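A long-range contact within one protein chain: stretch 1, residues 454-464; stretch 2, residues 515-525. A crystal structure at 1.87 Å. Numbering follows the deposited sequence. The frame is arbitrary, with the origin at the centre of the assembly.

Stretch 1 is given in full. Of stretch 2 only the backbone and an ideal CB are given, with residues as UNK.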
# COMPACT_ATOMS: atom_id res chain seq x y z
N ASN A 454 1.23 -20.18 -0.59
CA ASN A 454 -0.16 -20.24 -0.17
C ASN A 454 -0.80 -21.47 -0.82
O ASN A 454 -1.31 -21.39 -1.93
CB ASN A 454 -0.91 -18.96 -0.56
CG ASN A 454 -2.29 -18.88 0.11
OD1 ASN A 454 -2.46 -18.20 1.11
ND2 ASN A 454 -3.29 -19.56 -0.45
N SER A 455 -0.76 -22.60 -0.11
CA SER A 455 -1.22 -23.86 -0.69
C SER A 455 -2.73 -23.89 -0.89
O SER A 455 -3.51 -23.56 0.07
CB SER A 455 -0.85 -25.05 0.20
OG SER A 455 -1.36 -26.24 -0.36
N PHE A 456 -3.15 -24.33 -2.08
CA PHE A 456 -4.57 -24.57 -2.39
C PHE A 456 -4.97 -26.07 -2.26
O PHE A 456 -5.96 -26.52 -2.86
CB PHE A 456 -4.96 -23.96 -3.77
CG PHE A 456 -5.53 -22.56 -3.66
CD1 PHE A 456 -4.73 -21.48 -3.35
CD2 PHE A 456 -6.90 -22.32 -3.90
CE1 PHE A 456 -5.25 -20.20 -3.25
CE2 PHE A 456 -7.41 -21.07 -3.79
CZ PHE A 456 -6.60 -19.99 -3.48
N GLU A 457 -4.28 -26.81 -1.38
CA GLU A 457 -4.74 -28.14 -0.97
C GLU A 457 -6.15 -28.04 -0.36
O GLU A 457 -6.91 -28.97 -0.53
CB GLU A 457 -3.75 -28.84 0.01
CG GLU A 457 -2.54 -29.43 -0.72
CD GLU A 457 -1.65 -30.32 0.14
OE1 GLU A 457 -1.51 -30.12 1.37
OE2 GLU A 457 -1.07 -31.26 -0.48
N CYS A 458 -6.51 -26.90 0.28
CA CYS A 458 -7.84 -26.74 0.87
C CYS A 458 -8.91 -26.22 -0.13
O CYS A 458 -9.97 -25.69 0.28
CB CYS A 458 -7.82 -25.92 2.17
SG CYS A 458 -6.99 -24.31 2.01
N ALA A 459 -8.63 -26.39 -1.43
CA ALA A 459 -9.65 -26.52 -2.44
C ALA A 459 -10.36 -27.87 -2.41
O ALA A 459 -11.41 -28.01 -3.08
CB ALA A 459 -9.07 -26.27 -3.86
N ALA A 460 -9.81 -28.85 -1.66
CA ALA A 460 -10.26 -30.25 -1.70
C ALA A 460 -10.58 -30.74 -0.29
O ALA A 460 -9.83 -31.51 0.31
CB ALA A 460 -9.17 -31.10 -2.35
N ASN A 461 -11.67 -30.21 0.28
CA ASN A 461 -12.15 -30.58 1.60
C ASN A 461 -13.32 -31.58 1.48
O ASN A 461 -13.88 -31.75 0.40
CB ASN A 461 -12.66 -29.35 2.35
CG ASN A 461 -11.71 -28.19 2.30
OD1 ASN A 461 -10.65 -28.18 2.97
ND2 ASN A 461 -12.07 -27.17 1.46
N GLY A 462 -13.73 -32.16 2.60
CA GLY A 462 -14.90 -33.02 2.62
C GLY A 462 -16.20 -32.26 2.33
O GLY A 462 -16.29 -31.05 2.59
N THR A 463 -17.18 -32.95 1.76
CA THR A 463 -18.52 -32.38 1.52
C THR A 463 -19.55 -32.97 2.49
O THR A 463 -19.37 -34.05 3.05
CB THR A 463 -19.00 -32.53 0.06
OG1 THR A 463 -19.33 -33.91 -0.20
CG2 THR A 463 -17.97 -32.07 -0.92
N GLY A 464 -20.63 -32.21 2.70
CA GLY A 464 -21.72 -32.66 3.54
C GLY A 464 -22.40 -33.95 3.04
O GLY A 464 -22.57 -34.14 1.84
N UNK A 515 -22.17 -40.52 6.58
CA UNK A 515 -21.00 -39.84 7.12
C UNK A 515 -20.61 -38.70 6.17
O UNK A 515 -20.66 -38.87 4.94
CB UNK A 515 -19.84 -40.82 7.31
N UNK A 516 -20.26 -37.55 6.73
CA UNK A 516 -19.66 -36.49 5.95
C UNK A 516 -18.31 -36.91 5.34
O UNK A 516 -17.62 -37.82 5.85
CB UNK A 516 -19.48 -35.25 6.83
N UNK A 517 -17.94 -36.26 4.24
CA UNK A 517 -16.66 -36.52 3.62
C UNK A 517 -15.50 -36.25 4.59
O UNK A 517 -15.52 -35.26 5.35
CB UNK A 517 -16.51 -35.67 2.36
N UNK A 518 -14.49 -37.12 4.58
CA UNK A 518 -13.25 -36.83 5.29
C UNK A 518 -12.45 -35.75 4.55
O UNK A 518 -12.58 -35.58 3.32
CB UNK A 518 -12.41 -38.10 5.45
N UNK A 519 -11.62 -35.03 5.30
CA UNK A 519 -10.56 -34.23 4.69
C UNK A 519 -9.34 -35.11 4.34
O UNK A 519 -9.44 -36.31 4.18
CB UNK A 519 -10.15 -33.10 5.63
N UNK A 520 -8.18 -34.46 4.21
CA UNK A 520 -6.88 -35.15 4.02
C UNK A 520 -5.79 -34.32 4.68
O UNK A 520 -6.07 -33.26 5.20
CB UNK A 520 -6.57 -35.36 2.54
N UNK A 521 -4.58 -34.86 4.71
CA UNK A 521 -3.45 -34.21 5.36
C UNK A 521 -2.18 -34.47 4.58
O UNK A 521 -2.04 -35.51 3.90
CB UNK A 521 -3.30 -34.69 6.80
N UNK A 522 -1.25 -33.52 4.67
CA UNK A 522 0.09 -33.69 4.12
C UNK A 522 1.14 -33.26 5.15
O UNK A 522 0.95 -32.25 5.83
CB UNK A 522 0.25 -32.89 2.83
N UNK A 523 2.23 -34.04 5.27
CA UNK A 523 3.36 -33.67 6.11
C UNK A 523 4.43 -33.08 5.20
O UNK A 523 4.87 -33.75 4.25
CB UNK A 523 3.89 -34.87 6.90
N UNK A 524 4.85 -31.86 5.52
CA UNK A 524 5.92 -31.15 4.79
C UNK A 524 7.21 -31.05 5.61
O UNK A 524 7.17 -30.82 6.83
CB UNK A 524 5.45 -29.75 4.40
N UNK A 525 8.33 -31.17 4.92
CA UNK A 525 9.66 -30.88 5.47
C UNK A 525 10.23 -29.69 4.72
O UNK A 525 10.23 -29.66 3.49
CB UNK A 525 10.59 -32.09 5.36

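Position 515 turns its CA-to-CB bond away from stretch 1, and an ideal CB there has nothing of stretch 1 within 5.5 Å. Stretch 1 therefore sets few limits, and many side chains would suit. The residue is R515, which folds back and donates from NH1 of R515 to the carbonyl O of residue 516 (2.9 Å).

At 516 the bond points sideways, and an ideal CB would lie 4.0 Å from T463 O, so a small residue is comfortable without being demanded. It is G516, whose CA lies 3.8 Å from T463 O.

Position 517 is far more restrictive. The two backbones run closest here, with the CA atoms of G462 and residue 517 4.0 Å apart, and the bond points toward stretch 1. An ideal CB would fall 2.9 Å from T463 N, a clash, and 3.1 Å from G462 CA, which is tight. With phi/psi of -59/139 the backbone itself does not call for glycine; the lack of space does. G517 fits, and its N donates to T463 O at 2.9 Å in a nearly straight hydrogen bond. The demand is mutual: G462 also lacks a side chain, and its CA makes a CA-H...O contact with G517 O at 3.6 Å.

At 518 the bond points away, leaving the choice of side chain open as far as stretch 1 is concerned. C518 meets stretch 1 through its backbone, with its O 3.5 Å from G462 CA.

Position 519 points sideways, and an ideal CB would stand 4.8 Å from G462 N, so a small side chain would not be excluded. The residue is G519, with its CA 4.3 Å from G462 N.

At 520 the bond is again sideways, but stretch 1 offers the CB atoms of E457 and A460 together with the carbonyl oxygens of both residues. A long apolar or aromatic side chain could reach them. F520, with chi1 in p, carries its ring there: CZ lies 3.7 Å from E457 CB, and CE1 lies 4.0 Å from A460 CB. Both carbonyls meet the ring at its edge, with CE1 3.3 Å from A460 O and 3.4 Å from E457 O. A460 O has no hydrogen-bonding partner.

Position 521 points away, and E521 makes no contact with stretch 1.

At 522 the bond points toward the carboxylate of E457, with an ideal CB 3.6 Å from OE1. A short donor such as serine or threonine would suit. S522 donates from OG to E457 OE1 at 2.6 Å.

Position 523 lies out of reach, and L523 takes no part.

At 524 the bond points toward stretch 1 from a greater distance, so a long cationic side chain, lysine or arginine, could meet the same carboxylate. R524 forms a salt bridge from NH2 to E457 OE1 at 3.1 Å, while its NE donates to S522 OG at 2.9 Å. A water links NH2 to S455 OG.

Position 525 is again out of reach, and M525 makes no contact.

Stretch 2, residues 515-525: RGGCGFESLRM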
# COMPACT_ATOMS: atom_id res chain seq x y z
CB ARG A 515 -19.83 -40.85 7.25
CG ARG A 515 -18.53 -40.25 7.77
CD ARG A 515 -17.32 -41.21 7.75
NE ARG A 515 -17.15 -42.09 6.60
CZ ARG A 515 -16.83 -41.73 5.35
NH1 ARG A 515 -16.64 -40.45 4.99
NH2 ARG A 515 -16.69 -42.66 4.44
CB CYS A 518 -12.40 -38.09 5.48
SG CYS A 518 -13.08 -39.21 6.73
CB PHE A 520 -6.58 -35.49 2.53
CG PHE A 520 -6.13 -34.31 1.67
CD1 PHE A 520 -7.02 -33.31 1.30
CD2 PHE A 520 -4.82 -34.24 1.19
CE1 PHE A 520 -6.60 -32.23 0.48
CE2 PHE A 520 -4.40 -33.20 0.37
CZ PHE A 520 -5.29 -32.18 0.03
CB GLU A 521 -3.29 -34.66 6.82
CG GLU A 521 -3.03 -36.13 6.97
CD GLU A 521 -3.21 -36.66 8.39
OE1 GLU A 521 -3.65 -37.85 8.57
OE2 GLU A 521 -2.91 -35.91 9.35
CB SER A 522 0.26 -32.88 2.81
OG SER A 522 0.07 -31.47 2.96
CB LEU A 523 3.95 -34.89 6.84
CG LEU A 523 5.14 -34.65 7.78
CD1 LEU A 523 4.80 -33.63 8.83
CD2 LEU A 523 5.64 -35.91 8.47
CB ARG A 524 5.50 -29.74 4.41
CG ARG A 524 4.06 -29.60 3.88
CD ARG A 524 3.70 -30.53 2.73
NE ARG A 524 2.47 -30.03 2.15
CZ ARG A 524 2.37 -29.06 1.23
NH1 ARG A 524 3.43 -28.51 0.68
NH2 ARG A 524 1.17 -28.64 0.85
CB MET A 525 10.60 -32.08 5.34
CG MET A 525 11.90 -31.91 6.13
SD MET A 525 13.03 -33.35 6.23
CE MET A 525 13.73 -33.24 4.59
O HOH W 1 0.89 -27.10 -1.56
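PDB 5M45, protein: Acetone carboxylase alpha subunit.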